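Local coordinates for proximal thread matrix protein 1 (Mytilus galloprovincialis, PDB 4CN9) that probably serves as a collagen-binding matrix protein of the mussel byssus, built from two von Willebrand factor type A domains and carrying bound zinc, at residues 416-421 with 431-436; 396-401 with 421-426; 254-259 with 363-368; 279-284 with 323-328. One frame throughout, in Å; residues are numbered along the deposited sequence.

Overall arrangement
All four contacts belong to the second von Willebrand factor type A domain. Contact 3 is the buried centre: two parallel strands of the six-stranded sheet joined by backbone hydrogen bonds. Contacts 1 and 2 lie nearer the sheet's edge, are only partly buried and share Ser-421; one sets helix 430-437 against the outermost strand, the other packs the loop before that helix on the end of strand 391-398, and neither has a hydrogen bond across it. Contact 4, also buried but with a polar rim, joins two helices by apolar packing and a salt bridge. Helix 272-285 links the set: Met-280 reaches the strands of contact 3, Phe-279 touches contact 2 and Ile-283 touches contact 1.

Contact 1: residues 416-421 with 431-436; sequences YVFTTS and EDVVKL
Phe-418 and Leu-436 bring together the last strand of the second von Willebrand factor type A domain, 417-420 at the edge of its sheet, and helix 430-437, which follows that strand in the chain. Strand and helix segments run nearly antiparallel, at 157°, with their axes 10.2 Å apart at the closest. The ring of Phe-418 takes part in three of the four residue pairs. Over one of its faces sits a methyl of Val-433, whose CG2 lies 3.9 Å from the Phe-418 ring centroid, displaced toward the rim, in a CH-pi contact. At the ring edge, near its plane, Leu-436 arrives tip to tip, its CD1 3.7 Å from Phe-418 CE1. The Asp-432 and Phe-418 side chains cross at about a right angle, their carboxylate and ring planes 32° apart, and the methylene CB of Asp-432 is 3.5 Å from Phe-418 CE2. In Leu-436, CD1 is anti to CA (chi2 179°), and this extended branch also reaches Tyr-416, whose CD1 is 3.6 Å away from it. The other branch, CD2 of Leu-436, lies 3.7 Å from CE1 of Tyr-416. With no hydrogen bond passing between strand and helix, their attachment rests on dispersion and the CH-pi contact, while the backbone of Phe-418 and Thr-420 is hydrogen-bonded to the neighbouring strand 391-398.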
loop_
_atom_site.group_PDB
_atom_site.type_symbol
_atom_site.label_atom_id
_atom_site.label_comp_id
_atom_site.label_asym_id
_atom_site.label_seq_id
_atom_site.Cartn_x
_atom_site.Cartn_y
_atom_site.Cartn_z
ATOM N N TYR A 416 -4.496 4.712 -4.405
ATOM C CA TYR A 416 -3.566 5.686 -4.977
ATOM C C TYR A 416 -3.894 5.945 -6.448
ATOM O O TYR A 416 -3.052 6.455 -7.194
ATOM C CB TYR A 416 -2.110 5.217 -4.886
ATOM C CG TYR A 416 -1.607 4.809 -3.502
ATOM C CD1 TYR A 416 -2.362 5.023 -2.348
ATOM C CD2 TYR A 416 -0.380 4.190 -3.369
ATOM C CE1 TYR A 416 -1.888 4.627 -1.091
ATOM C CE2 TYR A 416 0.105 3.800 -2.122
ATOM C CZ TYR A 416 -0.648 4.021 -0.992
ATOM O OH TYR A 416 -0.156 3.592 0.217
ATOM N N VAL A 417 -5.113 5.584 -6.834
ATOM C CA VAL A 417 -5.671 5.823 -8.162
ATOM C C VAL A 417 -6.686 6.972 -8.123
ATOM O O VAL A 417 -7.603 6.983 -7.307
ATOM C CB VAL A 417 -6.408 4.561 -8.687
ATOM C CG1 VAL A 417 -7.222 4.870 -9.954
ATOM C CG2 VAL A 417 -5.444 3.444 -8.943
ATOM N N PHE A 418 -6.529 7.929 -9.032
ATOM C CA PHE A 418 -7.379 9.104 -9.071
ATOM C C PHE A 418 -7.856 9.331 -10.492
ATOM O O PHE A 418 -7.103 9.107 -11.447
ATOM C CB PHE A 418 -6.609 10.339 -8.603
ATOM C CG PHE A 418 -6.108 10.247 -7.202
ATOM C CD1 PHE A 418 -4.881 9.664 -6.928
ATOM C CD2 PHE A 418 -6.870 10.730 -6.150
ATOM C CE1 PHE A 418 -4.418 9.570 -5.622
ATOM C CE2 PHE A 418 -6.421 10.636 -4.852
ATOM C CZ PHE A 418 -5.193 10.064 -4.582
ATOM N N THR A 419 -9.110 9.765 -10.630
ATOM C CA THR A 419 -9.688 10.075 -11.937
ATOM C C THR A 419 -10.459 11.400 -11.846
ATOM O O THR A 419 -11.055 11.719 -10.813
ATOM C CB THR A 419 -10.645 8.953 -12.458
ATOM O OG1 THR A 419 -11.773 8.823 -11.585
ATOM C CG2 THR A 419 -9.950 7.601 -12.552
ATOM N N THR A 420 -10.396 12.193 -12.910
ATOM C CA THR A 420 -11.173 13.432 -12.991
ATOM C C THR A 420 -11.685 13.569 -14.413
ATOM O O THR A 420 -11.059 13.093 -15.350
ATOM C CB THR A 420 -10.354 14.717 -12.586
ATOM O OG1 THR A 420 -9.296 14.979 -13.524
ATOM C CG2 THR A 420 -9.735 14.574 -11.200
ATOM N N SER A 421 -12.808 14.249 -14.588
ATOM C CA SER A 421 -13.400 14.386 -15.912
ATOM C C SER A 421 -12.656 15.409 -16.767
ATOM O O SER A 421 -12.715 15.364 -17.991
ATOM C CB SER A 421 -14.861 14.822 -15.779
ATOM O OG SER A 421 -14.915 16.055 -15.098
ATOM N N GLU A 431 -4.900 17.716 -2.850
ATOM C CA GLU A 431 -4.526 17.467 -1.460
ATOM C C GLU A 431 -4.234 15.992 -1.235
ATOM O O GLU A 431 -3.256 15.634 -0.580
ATOM C CB GLU A 431 -5.627 17.908 -0.491
ATOM C CG GLU A 431 -5.807 19.404 -0.391
ATOM C CD GLU A 431 -4.493 20.134 -0.226
ATOM O OE1 GLU A 431 -3.738 19.805 0.719
ATOM O OE2 GLU A 431 -4.212 21.026 -1.056
ATOM N N ASP A 432 -5.097 15.137 -1.769
ATOM C CA ASP A 432 -4.917 13.704 -1.627
ATOM C C ASP A 432 -3.644 13.247 -2.328
ATOM O O ASP A 432 -2.927 12.394 -1.810
ATOM C CB ASP A 432 -6.129 12.945 -2.172
ATOM C CG ASP A 432 -7.330 13.024 -1.248
ATOM O OD1 ASP A 432 -7.132 13.285 -0.044
ATOM O OD2 ASP A 432 -8.471 12.814 -1.724
ATOM N N VAL A 433 -3.341 13.812 -3.489
ATOM C CA VAL A 433 -2.131 13.392 -4.202
ATOM C C VAL A 433 -0.878 13.826 -3.453
ATOM O O VAL A 433 0.051 13.052 -3.327
ATOM C CB VAL A 433 -2.116 13.848 -5.680
ATOM C CG1 VAL A 433 -0.753 13.620 -6.311
ATOM C CG2 VAL A 433 -3.196 13.102 -6.458
ATOM N N VAL A 434 -0.872 15.051 -2.925
ATOM C CA VAL A 434 0.250 15.550 -2.122
ATOM C C VAL A 434 0.537 14.670 -0.896
ATOM O O VAL A 434 1.705 14.390 -0.593
ATOM C CB VAL A 434 0.015 17.033 -1.701
ATOM C CG1 VAL A 434 0.998 17.473 -0.640
ATOM C CG2 VAL A 434 0.116 17.950 -2.924
ATOM N N LYS A 435 -0.512 14.232 -0.196
ATOM C CA LYS A 435 -0.332 13.377 0.974
ATOM C C LYS A 435 0.382 12.094 0.596
ATOM O O LYS A 435 1.177 11.584 1.376
ATOM C CB LYS A 435 -1.661 12.997 1.636
ATOM C CG LYS A 435 -2.324 14.100 2.451
ATOM C CD LYS A 435 -3.617 13.575 3.084
ATOM C CE LYS A 435 -4.453 14.690 3.703
ATOM N NZ LYS A 435 -5.749 14.178 4.246
ATOM N N LEU A 436 0.092 11.561 -0.588
ATOM C CA LEU A 436 0.814 10.383 -1.067
ATOM C C LEU A 436 2.230 10.747 -1.547
ATOM O O LEU A 436 3.186 10.049 -1.244
ATOM C CB LEU A 436 0.026 9.696 -2.187
ATOM C CG LEU A 436 -1.389 9.250 -1.796
ATOM C CD1 LEU A 436 -2.108 8.604 -2.964
ATOM C CD2 LEU A 436 -1.346 8.297 -0.616
#

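Contact 2: residues 396-401 with 421-426; sequences IGVGTG and SSFDKL
Val-398, the last residue of strand 391-398, meets the loop 421-426 through the ring of Phe-423. Its CB is already 3.9 Å from Phe-423 CZ. From there CG1, anti to the backbone N (chi1 -172°), extends over the centre of the ring and lies 3.5 Å from the Phe-423 centroid, a nearly perpendicular CH-pi contact. The same methyl also touches the loop backbone, CG1 being 3.6 Å from C of Ser-422. The second methyl, CG2, turns to Leu-426, 4.1 Å from its CD2, and this leucine methyl in turn touches CG2 of Ile-396. An alanine at Phe-423 would probably open a gap over CG1 of Val-398 and leave that methyl without its aromatic cover. Where the strand ends, CA of Gly-399 makes a CA-H...O contact of 3.5 Å with O of Ser-421; at its phi of 99° and psi of -153° a side chain would collide with the carbonyl oxygen of Val-398, so glycine is the residue that fits. Phe-423 also touches Asn-272 at the start of helix 272-285. In the sheet of this Rossmann-like type A domain, the loop after strand 417-420 thus packs on the C-terminal end of the parallel strand 391-398.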
loop_
_atom_site.group_PDB
_atom_site.type_symbol
_atom_site.label_atom_id
_atom_site.label_comp_id
_atom_site.label_asym_id
_atom_site.label_seq_id
_atom_site.Cartn_x
_atom_site.Cartn_y
_atom_site.Cartn_z
ATOM N N ILE A 396 -2.976 8.701 -12.085
ATOM C CA ILE A 396 -4.048 9.647 -12.327
ATOM C C ILE A 396 -4.498 9.603 -13.778
ATOM O O ILE A 396 -3.679 9.731 -14.680
ATOM C CB ILE A 396 -3.581 11.088 -12.034
ATOM C CG1 ILE A 396 -3.101 11.198 -10.588
ATOM C CG2 ILE A 396 -4.685 12.092 -12.366
ATOM C CD1 ILE A 396 -2.182 12.374 -10.314
ATOM N N GLY A 397 -5.800 9.414 -13.989
ATOM C CA GLY A 397 -6.412 9.510 -15.309
ATOM C C GLY A 397 -7.275 10.765 -15.434
ATOM O O GLY A 397 -8.034 11.104 -14.520
ATOM N N VAL A 398 -7.149 11.464 -16.557
ATOM C CA VAL A 398 -7.927 12.674 -16.816
ATOM C C VAL A 398 -8.720 12.527 -18.100
ATOM O O VAL A 398 -8.162 12.174 -19.151
ATOM C CB VAL A 398 -7.015 13.897 -16.965
ATOM C CG1 VAL A 398 -7.839 15.182 -17.027
ATOM C CG2 VAL A 398 -6.025 13.959 -15.832
ATOM N N GLY A 399 -10.027 12.753 -18.024
ATOM C CA GLY A 399 -10.858 12.707 -19.218
ATOM C C GLY A 399 -11.603 11.413 -19.389
ATOM O O GLY A 399 -11.920 10.741 -18.401
ATOM N N THR A 400 -11.907 11.065 -20.643
ATOM C CA THR A 400 -12.633 9.830 -20.944
ATOM C C THR A 400 -11.822 8.893 -21.834
ATOM O O THR A 400 -12.331 7.875 -22.279
ATOM C CB THR A 400 -13.968 10.105 -21.675
ATOM O OG1 THR A 400 -13.702 10.730 -22.937
ATOM C CG2 THR A 400 -14.880 10.998 -20.839
ATOM N N GLY A 401 -10.567 9.240 -22.095
ATOM C CA GLY A 401 -9.732 8.443 -22.974
ATOM C C GLY A 401 -8.879 7.376 -22.298
ATOM O O GLY A 401 -8.342 6.508 -22.973
ATOM N N SER A 421 -12.808 14.249 -14.588
ATOM C CA SER A 421 -13.400 14.386 -15.912
ATOM C C SER A 421 -12.656 15.409 -16.767
ATOM O O SER A 421 -12.715 15.364 -17.991
ATOM C CB SER A 421 -14.861 14.822 -15.779
ATOM O OG SER A 421 -14.915 16.055 -15.098
ATOM N N SER A 422 -11.973 16.350 -16.130
ATOM C CA SER A 422 -11.281 17.389 -16.874
ATOM C C SER A 422 -10.041 17.847 -16.151
ATOM O O SER A 422 -9.884 17.643 -14.943
ATOM C CB SER A 422 -12.183 18.608 -17.095
ATOM O OG SER A 422 -12.297 19.369 -15.915
ATOM N N PHE A 423 -9.181 18.504 -16.912
ATOM C CA PHE A 423 -7.943 19.053 -16.389
ATOM C C PHE A 423 -8.199 20.190 -15.396
ATOM O O PHE A 423 -7.417 20.396 -14.479
ATOM C CB PHE A 423 -7.060 19.492 -17.551
ATOM C CG PHE A 423 -6.448 18.333 -18.307
ATOM C CD1 PHE A 423 -7.141 17.706 -19.324
ATOM C CD2 PHE A 423 -5.181 17.863 -17.974
ATOM C CE1 PHE A 423 -6.580 16.633 -20.006
ATOM C CE2 PHE A 423 -4.619 16.797 -18.639
ATOM C CZ PHE A 423 -5.312 16.185 -19.662
ATOM N N ASP A 424 -9.315 20.901 -15.562
ATOM C CA ASP A 424 -9.685 21.955 -14.631
ATOM C C ASP A 424 -9.957 21.376 -13.241
ATOM O O ASP A 424 -9.810 22.068 -12.235
ATOM C CB ASP A 424 -10.948 22.679 -15.118
ATOM C CG ASP A 424 -10.731 23.433 -16.422
ATOM O OD1 ASP A 424 -10.768 22.809 -17.509
ATOM O OD2 ASP A 424 -10.547 24.657 -16.353
ATOM N N LYS A 425 -10.369 20.111 -13.182
ATOM C CA LYS A 425 -10.719 19.499 -11.902
ATOM C C LYS A 425 -9.545 18.789 -11.225
ATOM O O LYS A 425 -9.731 18.132 -10.208
ATOM C CB LYS A 425 -11.918 18.560 -12.068
ATOM C CG LYS A 425 -13.124 19.249 -12.726
ATOM C CD LYS A 425 -14.476 18.805 -12.167
ATOM C CE LYS A 425 -14.659 17.296 -12.237
ATOM N NZ LYS A 425 -16.090 16.872 -12.066
ATOM N N LEU A 426 -8.334 18.945 -11.761
ATOM C CA LEU A 426 -7.152 18.396 -11.095
ATOM C C LEU A 426 -7.001 18.977 -9.694
ATOM O O LEU A 426 -6.510 18.307 -8.799
ATOM C CB LEU A 426 -5.874 18.603 -11.913
ATOM C CG LEU A 426 -5.618 17.587 -13.026
ATOM C CD1 LEU A 426 -4.459 18.028 -13.898
ATOM C CD2 LEU A 426 -5.357 16.187 -12.457
#

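Contact 3: residues 254-259 with 363-368; sequences DIAFVF and KVVILL
The ring of Phe-257 and the side chain of Ile-366 lie side by side and point the same way from the sheet, with Phe-257 CE1 3.8 Å from Ile-366 CD1, which approaches the ring obliquely. The ring of Phe-259 instead leads away from its neighbour: CG stands between the backbone N and the carbonyl carbon (chi1 69°), and across the contact it is CB of Phe-259 that meets CB of Leu-368, at 4.1 Å. Both rings touch Met-280 of helix 272-285, which covers this face. Also on it, CD1 of Ile-255 presses on Val-364, 3.5 Å from its CB, closer than two such carbons normally come. The strands are the central parallel pair of the Rossmann-like sheet; in the first domain the corresponding strands, 54-61 and 166-173, lead to Ser-63, Ser-65 and Asp-174, which bind zinc in the MIDAS motif. Five backbone hydrogen bonds alternate between the strands, from Val-364 N to Asp-254 O through to Leu-368 N to Val-258 O. The one from Ala-256 N to Val-364 O, 2.9 Å long, is nearly straight at 174°. On the opposite face CG2 of Val-258 meets CG1 of Val-365 at 3.7 Å, and Phe-350 touches both Ala-256 and Val-365. At the start of the pair, OD1 of Asp-254 has both a salt bridge to Arg-358 and a hydrogen bond with Gln-296.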
loop_
_atom_site.group_PDB
_atom_site.type_symbol
_atom_site.label_atom_id
_atom_site.label_comp_id
_atom_site.label_asym_id
_atom_site.label_seq_id
_atom_site.Cartn_x
_atom_site.Cartn_y
_atom_site.Cartn_z
ATOM N N ASP A 254 12.825 11.056 -3.699
ATOM C CA ASP A 254 13.109 11.205 -5.135
ATOM C C ASP A 254 11.793 10.985 -5.871
ATOM O O ASP A 254 11.228 9.885 -5.819
ATOM C CB ASP A 254 14.123 10.174 -5.624
ATOM C CG ASP A 254 15.555 10.459 -5.162
ATOM O OD1 ASP A 254 15.930 11.634 -4.893
ATOM O OD2 ASP A 254 16.311 9.470 -5.091
ATOM N N ILE A 255 11.301 12.029 -6.532
ATOM C CA ILE A 255 9.962 12.027 -7.107
ATOM C C ILE A 255 10.003 12.203 -8.614
ATOM O O ILE A 255 10.480 13.228 -9.114
ATOM C CB ILE A 255 9.105 13.202 -6.585
ATOM C CG1 ILE A 255 9.158 13.316 -5.059
ATOM C CG2 ILE A 255 7.658 13.064 -7.055
ATOM C CD1 ILE A 255 8.401 12.272 -4.355
ATOM N N ALA A 256 9.456 11.239 -9.337
ATOM C CA ALA A 256 9.382 11.352 -10.787
ATOM C C ALA A 256 7.959 11.550 -11.293
ATOM O O ALA A 256 7.071 10.725 -11.033
ATOM C CB ALA A 256 10.027 10.134 -11.437
ATOM N N PHE A 257 7.743 12.655 -12.013
ATOM C CA PHE A 257 6.507 12.840 -12.764
ATOM C C PHE A 257 6.657 12.115 -14.086
ATOM O O PHE A 257 7.597 12.363 -14.831
ATOM C CB PHE A 257 6.238 14.310 -13.062
ATOM C CG PHE A 257 5.944 15.132 -11.844
ATOM C CD1 PHE A 257 4.750 14.986 -11.177
ATOM C CD2 PHE A 257 6.859 16.064 -11.389
ATOM C CE1 PHE A 257 4.478 15.752 -10.053
ATOM C CE2 PHE A 257 6.594 16.842 -10.272
ATOM C CZ PHE A 257 5.402 16.682 -9.602
ATOM N N VAL A 258 5.732 11.216 -14.366
ATOM C CA VAL A 258 5.734 10.489 -15.619
ATOM C C VAL A 258 4.428 10.848 -16.286
ATOM O O VAL A 258 3.365 10.348 -15.888
ATOM C CB VAL A 258 5.808 8.983 -15.383
ATOM C CG1 VAL A 258 5.770 8.231 -16.706
ATOM C CG2 VAL A 258 7.078 8.639 -14.586
ATOM N N PHE A 259 4.482 11.751 -17.255
ATOM C CA PHE A 259 3.241 12.267 -17.811
ATOM C C PHE A 259 3.086 12.309 -19.331
ATOM O O PHE A 259 4.046 12.391 -20.095
ATOM C CB PHE A 259 2.891 13.618 -17.203
ATOM C CG PHE A 259 3.785 14.743 -17.589
ATOM C CD1 PHE A 259 3.505 15.521 -18.713
ATOM C CD2 PHE A 259 4.857 15.108 -16.780
ATOM C CE1 PHE A 259 4.317 16.599 -19.055
ATOM C CE2 PHE A 259 5.670 16.187 -17.112
ATOM C CZ PHE A 259 5.401 16.936 -18.249
ATOM N N LYS A 363 11.228 6.644 -2.861
ATOM C CA LYS A 363 11.063 6.852 -4.302
ATOM C C LYS A 363 9.580 6.842 -4.624
ATOM O O LYS A 363 8.839 5.998 -4.115
ATOM C CB LYS A 363 11.788 5.764 -5.099
ATOM C CG LYS A 363 13.311 5.771 -4.916
ATOM C CD LYS A 363 13.992 4.635 -5.664
ATOM C CE LYS A 363 13.580 3.269 -5.128
ATOM N NZ LYS A 363 14.059 3.025 -3.738
ATOM N N VAL A 364 9.159 7.789 -5.463
ATOM C CA VAL A 364 7.761 7.950 -5.829
ATOM C C VAL A 364 7.646 8.245 -7.331
ATOM O O VAL A 364 8.428 9.007 -7.890
ATOM C CB VAL A 364 7.084 9.134 -5.060
ATOM C CG1 VAL A 364 5.594 9.203 -5.375
ATOM C CG2 VAL A 364 7.296 9.000 -3.545
ATOM N N VAL A 365 6.666 7.632 -7.971
ATOM C CA VAL A 365 6.262 8.009 -9.312
ATOM C C VAL A 365 4.838 8.525 -9.262
ATOM O O VAL A 365 3.949 7.894 -8.690
ATOM C CB VAL A 365 6.301 6.809 -10.301
ATOM C CG1 VAL A 365 5.492 7.134 -11.568
ATOM C CG2 VAL A 365 7.734 6.455 -10.656
ATOM N N ILE A 366 4.614 9.682 -9.864
ATOM C CA ILE A 366 3.269 10.168 -10.056
ATOM C C ILE A 366 3.028 10.154 -11.556
ATOM O O ILE A 366 3.652 10.908 -12.285
ATOM C CB ILE A 366 3.100 11.590 -9.546
ATOM C CG1 ILE A 366 3.413 11.657 -8.047
ATOM C CG2 ILE A 366 1.685 12.080 -9.813
ATOM C CD1 ILE A 366 3.536 13.058 -7.519
ATOM N N LEU A 367 2.116 9.296 -11.994
ATOM C CA LEU A 367 1.810 9.142 -13.410
ATOM C C LEU A 367 0.461 9.772 -13.751
ATOM O O LEU A 367 -0.531 9.606 -13.019
ATOM C CB LEU A 367 1.815 7.667 -13.796
ATOM C CG LEU A 367 1.688 7.363 -15.291
ATOM C CD1 LEU A 367 2.547 6.168 -15.680
ATOM C CD2 LEU A 367 0.250 7.137 -15.675
ATOM N N LEU A 368 0.436 10.486 -14.872
ATOM C CA LEU A 368 -0.767 11.141 -15.375
ATOM C C LEU A 368 -0.989 10.750 -16.841
ATOM O O LEU A 368 -0.082 10.890 -17.661
ATOM C CB LEU A 368 -0.613 12.666 -15.283
ATOM C CG LEU A 368 -0.630 13.391 -13.937
ATOM C CD1 LEU A 368 0.633 14.219 -13.683
ATOM C CD2 LEU A 368 -1.880 14.295 -13.897
#

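Contact 4: residues 279-284 with 323-328; sequences FMKDIV and GAIDKV
Ile-325, packed against Met-280, Lys-281 and Val-284, fills the buried side between these helices, whereas Lys-281 and Asp-326 form a partly exposed polar rim, held across the contact by one short charged bond. NZ of Lys-281 lies 2.7 Å from OD2 of Asp-326, which it meets on the syn side, 16° out of the carboxylate plane. The lysine chain is bent at chi3 (52°), which turns CE toward the acid, 3.3 Å from OD2 of Asp-326, and the two side chains cross at about a right angle. Each end has a further partner: NZ also bonds OD1 of Asn-278, and OD1 of Asp-326 accepts a hydrogen bond from Gln-274, which probably helps to fix the carboxylate's rotation. An alanine in place of Lys-281 would probably leave OD2 of Asp-326 without its opposite charge and set the carboxylate freer to turn. The segments run nearly antiparallel, at 169° with axes 9.9 Å apart, on one face of the type A domain's sheet; helix 272-285 forms the beta-alpha-beta crossover from strand 253-260 to strand 295-302, and helix 318-327 lies beside it. Under the salt bridge, Ile-325 spreads its branches among three side chains. Its CG2 is 4.0 Å from CE of Met-280 and 4.1 Å from CG of Lys-281, the lysine and isoleucine chains running antiparallel alongside each other. The other branch ends in CD1, 4.2 Å from CG2 of Val-284. Deeper still, Val-284 rests on Phe-257 of the sheet, while Ile-325 also touches Phe-310 of strand 306-310.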
loop_
_atom_site.group_PDB
_atom_site.type_symbol
_atom_site.label_atom_id
_atom_site.label_comp_id
_atom_site.label_asym_id
_atom_site.label_seq_id
_atom_site.Cartn_x
_atom_site.Cartn_y
_atom_site.Cartn_z
ATOM N N PHE A 279 -0.504 21.780 -12.192
ATOM C CA PHE A 279 -0.756 20.782 -11.156
ATOM C C PHE A 279 0.577 20.250 -10.623
ATOM O O PHE A 279 0.801 20.200 -9.421
ATOM C CB PHE A 279 -1.646 19.681 -11.747
ATOM C CG PHE A 279 -1.897 18.502 -10.842
ATOM C CD1 PHE A 279 -2.797 18.584 -9.805
ATOM C CD2 PHE A 279 -1.290 17.287 -11.088
ATOM C CE1 PHE A 279 -3.055 17.494 -8.998
ATOM C CE2 PHE A 279 -1.552 16.183 -10.281
ATOM C CZ PHE A 279 -2.438 16.290 -9.248
ATOM N N MET A 280 1.484 19.889 -11.520
ATOM C CA MET A 280 2.786 19.379 -11.105
ATOM C C MET A 280 3.639 20.432 -10.391
ATOM O O MET A 280 4.291 20.136 -9.384
ATOM C CB MET A 280 3.516 18.802 -12.316
ATOM C CG MET A 280 2.785 17.598 -12.859
ATOM S SD MET A 280 3.552 16.827 -14.278
ATOM C CE MET A 280 3.521 18.175 -15.463
ATOM N N LYS A 281 3.634 21.660 -10.903
ATOM C CA LYS A 281 4.328 22.762 -10.238
ATOM C C LYS A 281 3.776 23.032 -8.831
ATOM O O LYS A 281 4.540 23.311 -7.911
ATOM C CB LYS A 281 4.261 24.026 -11.106
ATOM C CG LYS A 281 5.155 23.942 -12.318
ATOM C CD LYS A 281 4.647 24.779 -13.483
ATOM C CE LYS A 281 4.361 26.187 -13.060
ATOM N NZ LYS A 281 3.743 27.016 -14.127
ATOM N N ASP A 282 2.456 22.941 -8.662
ATOM C CA ASP A 282 1.845 23.125 -7.351
ATOM C C ASP A 282 2.299 22.050 -6.365
ATOM O O ASP A 282 2.528 22.330 -5.192
ATOM C CB ASP A 282 0.316 23.161 -7.440
ATOM C CG ASP A 282 -0.209 24.448 -8.086
ATOM O OD1 ASP A 282 0.591 25.378 -8.288
ATOM O OD2 ASP A 282 -1.420 24.525 -8.397
ATOM N N ILE A 283 2.470 20.827 -6.853
ATOM C CA ILE A 283 2.982 19.739 -6.029
ATOM C C ILE A 283 4.406 20.011 -5.584
ATOM O O ILE A 283 4.753 19.834 -4.411
ATOM C CB ILE A 283 2.883 18.396 -6.794
ATOM C CG1 ILE A 283 1.407 18.024 -6.927
ATOM C CG2 ILE A 283 3.678 17.288 -6.085
ATOM C CD1 ILE A 283 1.154 16.891 -7.851
ATOM N N VAL A 284 5.240 20.469 -6.511
ATOM C CA VAL A 284 6.614 20.810 -6.172
ATOM C C VAL A 284 6.656 21.823 -5.022
ATOM O O VAL A 284 7.461 21.700 -4.092
ATOM C CB VAL A 284 7.376 21.339 -7.408
ATOM C CG1 VAL A 284 8.690 21.970 -7.012
ATOM C CG2 VAL A 284 7.610 20.190 -8.409
ATOM N N GLY A 323 10.284 25.891 -13.724
ATOM C CA GLY A 323 10.556 26.417 -15.049
ATOM C C GLY A 323 10.902 25.307 -16.033
ATOM O O GLY A 323 10.582 25.398 -17.212
ATOM N N ALA A 324 11.551 24.248 -15.556
ATOM C CA ALA A 324 11.865 23.120 -16.434
ATOM C C ALA A 324 10.588 22.385 -16.844
ATOM O O ALA A 324 10.430 21.975 -18.006
ATOM C CB ALA A 324 12.844 22.171 -15.757
ATOM N N ILE A 325 9.672 22.224 -15.894
ATOM C CA ILE A 325 8.384 21.599 -16.195
ATOM C C ILE A 325 7.653 22.387 -17.283
ATOM O O ILE A 325 7.093 21.817 -18.228
ATOM C CB ILE A 325 7.515 21.505 -14.921
ATOM C CG1 ILE A 325 8.047 20.374 -14.028
ATOM C CG2 ILE A 325 6.065 21.260 -15.276
ATOM C CD1 ILE A 325 7.552 20.421 -12.623
ATOM N N ASP A 326 7.709 23.708 -17.177
ATOM C CA ASP A 326 6.984 24.579 -18.094
ATOM C C ASP A 326 7.524 24.586 -19.523
ATOM O O ASP A 326 6.779 24.854 -20.472
ATOM C CB ASP A 326 6.961 25.999 -17.540
ATOM C CG ASP A 326 5.711 26.281 -16.732
ATOM O OD1 ASP A 326 4.716 25.555 -16.908
ATOM O OD2 ASP A 326 5.728 27.218 -15.917
ATOM N N LYS A 327 8.813 24.302 -19.673
ATOM C CA LYS A 327 9.448 24.246 -20.983
ATOM C C LYS A 327 9.131 22.974 -21.775
ATOM O O LYS A 327 9.391 22.900 -22.976
ATOM C CB LYS A 327 10.971 24.368 -20.831
ATOM C CG LYS A 327 11.467 25.786 -20.603
ATOM C CD LYS A 327 12.995 25.853 -20.596
ATOM C CE LYS A 327 13.490 26.891 -19.594
ATOM N NZ LYS A 327 14.975 26.874 -19.429
ATOM N N VAL A 328 8.567 21.969 -21.122
ATOM C CA VAL A 328 8.308 20.696 -21.795
ATOM C C VAL A 328 7.234 20.851 -22.874
ATOM O O VAL A 328 6.158 21.378 -22.615
ATOM C CB VAL A 328 7.923 19.601 -20.782
ATOM C CG1 VAL A 328 7.472 18.324 -21.488
ATOM C CG2 VAL A 328 9.107 19.310 -19.890
#